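Side-chain contact in DNA processing protein DprA (Streptococcus pneumoniae, PDB 3UQZ), which binds single-stranded DNA cooperatively, shields it from nucleases and helps load RecA onto it during natural transformation: residues S140-G145 / K178-Y183. Residues are numbered along the deposited sequence; the frame is centred on the assembly and turned at random.
With SO4 (sulfate ion), chain E.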
loop_
_atom_site.group_PDB
_atom_site.type_symbol
_atom_site.label_atom_id
_atom_site.label_comp_id
_atom_site.label_asym_id
_atom_site.label_seq_id
_atom_site.Cartn_x
_atom_site.Cartn_y
_atom_site.Cartn_z
ATOM N N SER A 140 22.922 5.120 1.655
ATOM C CA SER A 140 22.529 4.275 2.782
ATOM C C SER A 140 23.578 4.316 3.898
ATOM O O SER A 140 24.599 4.971 3.735
ATOM C CB SER A 140 22.223 2.853 2.324
ATOM O OG SER A 140 21.338 2.236 3.242
ATOM N N GLY A 141 23.315 3.648 5.020
ATOM C CA GLY A 141 24.169 3.709 6.201
ATOM C C GLY A 141 25.054 2.549 6.577
ATOM O O GLY A 141 25.535 2.489 7.713
ATOM N N LEU A 142 25.296 1.627 5.648
ATOM C CA LEU A 142 26.201 0.480 5.853
ATOM C C LEU A 142 25.801 -0.516 6.965
ATOM O O LEU A 142 26.599 -1.382 7.322
ATOM C CB LEU A 142 27.644 0.990 6.046
ATOM C CG LEU A 142 28.787 0.368 5.267
ATOM C CD1 LEU A 142 28.344 -0.291 3.970
ATOM C CD2 LEU A 142 29.816 1.408 4.982
ATOM N N ALA A 143 24.566 -0.415 7.489
ATOM C CA ALA A 143 24.039 -1.320 8.514
ATOM C C ALA A 143 23.790 -2.698 7.894
ATOM O O ALA A 143 23.657 -2.817 6.664
ATOM C CB ALA A 143 22.732 -0.776 9.060
ATOM N N LYS A 144 23.708 -3.739 8.740
ATOM C CA LYS A 144 23.407 -5.065 8.221
ATOM C C LYS A 144 21.945 -5.111 7.777
ATOM O O LYS A 144 21.142 -4.293 8.226
ATOM C CB LYS A 144 23.778 -6.184 9.218
ATOM C CG LYS A 144 22.992 -6.247 10.519
ATOM C CD LYS A 144 23.557 -7.350 11.417
ATOM C CE LYS A 144 22.896 -7.408 12.778
ATOM N NZ LYS A 144 23.610 -8.327 13.710
ATOM N N GLY A 145 21.640 -5.981 6.830
ATOM C CA GLY A 145 20.279 -6.115 6.337
ATOM C C GLY A 145 20.014 -5.327 5.081
ATOM O O GLY A 145 20.759 -5.459 4.109
ATOM N N LYS A 178 33.427 -4.643 7.179
ATOM C CA LYS A 178 34.717 -3.970 7.001
ATOM C C LYS A 178 35.135 -3.851 5.540
ATOM O O LYS A 178 35.362 -2.735 5.080
ATOM C CB LYS A 178 35.826 -4.601 7.846
ATOM C CG LYS A 178 37.152 -3.850 7.729
ATOM C CD LYS A 178 38.308 -4.584 8.368
ATOM C CE LYS A 178 39.639 -4.196 7.774
ATOM N NZ LYS A 178 40.057 -2.833 8.163
ATOM N N ARG A 179 35.184 -4.981 4.809
ATOM C CA ARG A 179 35.582 -5.033 3.396
ATOM C C ARG A 179 34.743 -4.143 2.505
ATOM O O ARG A 179 35.301 -3.485 1.619
ATOM C CB ARG A 179 35.620 -6.483 2.853
ATOM C CG ARG A 179 36.690 -7.372 3.490
ATOM C CD ARG A 179 38.007 -7.278 2.782
ATOM N NE ARG A 179 38.985 -8.197 3.357
ATOM C CZ ARG A 179 39.896 -7.855 4.263
ATOM N NH1 ARG A 179 39.963 -6.610 4.715
ATOM N NH2 ARG A 179 40.751 -8.759 4.717
ATOM N N LEU A 180 33.415 -4.106 2.746
ATOM C CA LEU A 180 32.464 -3.264 2.007
ATOM C C LEU A 180 32.696 -1.779 2.318
ATOM O O LEU A 180 32.676 -0.975 1.391
ATOM C CB LEU A 180 31.010 -3.690 2.296
ATOM C CG LEU A 180 29.885 -3.029 1.485
ATOM C CD1 LEU A 180 29.996 -3.359 0.009
ATOM C CD2 LEU A 180 28.541 -3.460 1.999
ATOM N N GLN A 181 32.964 -1.424 3.597
ATOM C CA GLN A 181 33.245 -0.039 4.001
ATOM C C GLN A 181 34.561 0.432 3.371
ATOM O O GLN A 181 34.629 1.556 2.857
ATOM C CB GLN A 181 33.286 0.109 5.540
ATOM C CG GLN A 181 33.331 1.570 5.995
ATOM C CD GLN A 181 33.316 1.752 7.484
ATOM O OE1 GLN A 181 32.464 1.217 8.192
ATOM N NE2 GLN A 181 34.247 2.550 7.983
ATOM N N ASP A 182 35.591 -0.435 3.413
ATOM C CA ASP A 182 36.909 -0.166 2.839
ATOM C C ASP A 182 36.810 0.065 1.340
ATOM O O ASP A 182 37.414 1.022 0.846
ATOM C CB ASP A 182 37.887 -1.312 3.139
ATOM C CG ASP A 182 38.562 -1.241 4.495
ATOM O OD1 ASP A 182 38.887 -0.116 4.943
ATOM O OD2 ASP A 182 38.847 -2.309 5.068
ATOM N N TYR A 183 36.026 -0.778 0.630
ATOM C CA TYR A 183 35.833 -0.669 -0.814
ATOM C C TYR A 183 35.067 0.587 -1.193
ATOM O O TYR A 183 35.466 1.265 -2.141
ATOM C CB TYR A 183 35.174 -1.937 -1.410
ATOM C CG TYR A 183 34.859 -1.780 -2.879
ATOM C CD1 TYR A 183 35.878 -1.733 -3.827
ATOM C CD2 TYR A 183 33.553 -1.558 -3.314
ATOM C CE1 TYR A 183 35.600 -1.514 -5.175
ATOM C CE2 TYR A 183 33.262 -1.345 -4.662
ATOM C CZ TYR A 183 34.289 -1.344 -5.593
ATOM O OH TYR A 183 34.024 -1.112 -6.920
HETATM S S SO4 E . 43.398 -6.548 6.623
HETATM O O1 SO4 E . 42.427 -5.480 6.310
HETATM O O2 SO4 E . 44.694 -6.228 6.038
HETATM O O3 SO4 E . 43.552 -6.657 8.070
HETATM O O4 SO4 E . 42.907 -7.839 6.117
#
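The loop that follows strand 137-140 of the Rossmann-like sheet packs here on the first turn of helix 178-187, with Leu-142 touching Leu-180 and Gln-181. The loop leads on to helix 146-157, for which Gly-145 is the N-cap residue. Leu-142 carries the loop side of the contact. Its backbone sits in the left-handed helical region (phi 62°), and its CB points toward helix 178-187. The two methyls divide the work. CD1 of Leu-142 lies 3.7 Å from CD2 of Leu-180, and the two leucine side chains are inclined to each other. CD2 of Leu-142 lies 3.7 Å from CG of Gln-181 and equally near its CB. This second pair crosses at about a right angle, with the methyl lying against the aliphatic part of the glutamine. In Gln-181, CG is anti to the backbone N (chi1 -170°) and the chain runs on extended. The amide is thereby carried past the leucine, and its NE2 donates to the carbonyl O of Val-171. Leu-142 also uses its backbone: its carbonyl O accepts a hydrogen bond from ND2 of Asn-177, just before the helix. Leu-180 touches Leu-155 and Leu-142 touches His-151, both on helix 146-157.

The charged residues of 178-183 take no part in this packing. NZ of Lys-178 forms a salt bridge with OD2 of Asp-182 (3.4 Å), and its hydrogen bond there is weak. Arg-179 grips a sulfate, probably from the crystallisation liquor, through NH2 to O4 (2.7 Å) and NH1 to O1 (3.1 Å).

Across the two segments the contact is thus apolar and small, burying 137 Å² in all. Contact between their side chains rests on van der Waals packing, while the buried glutamine amide has its NE2 satisfied by a loop carbonyl.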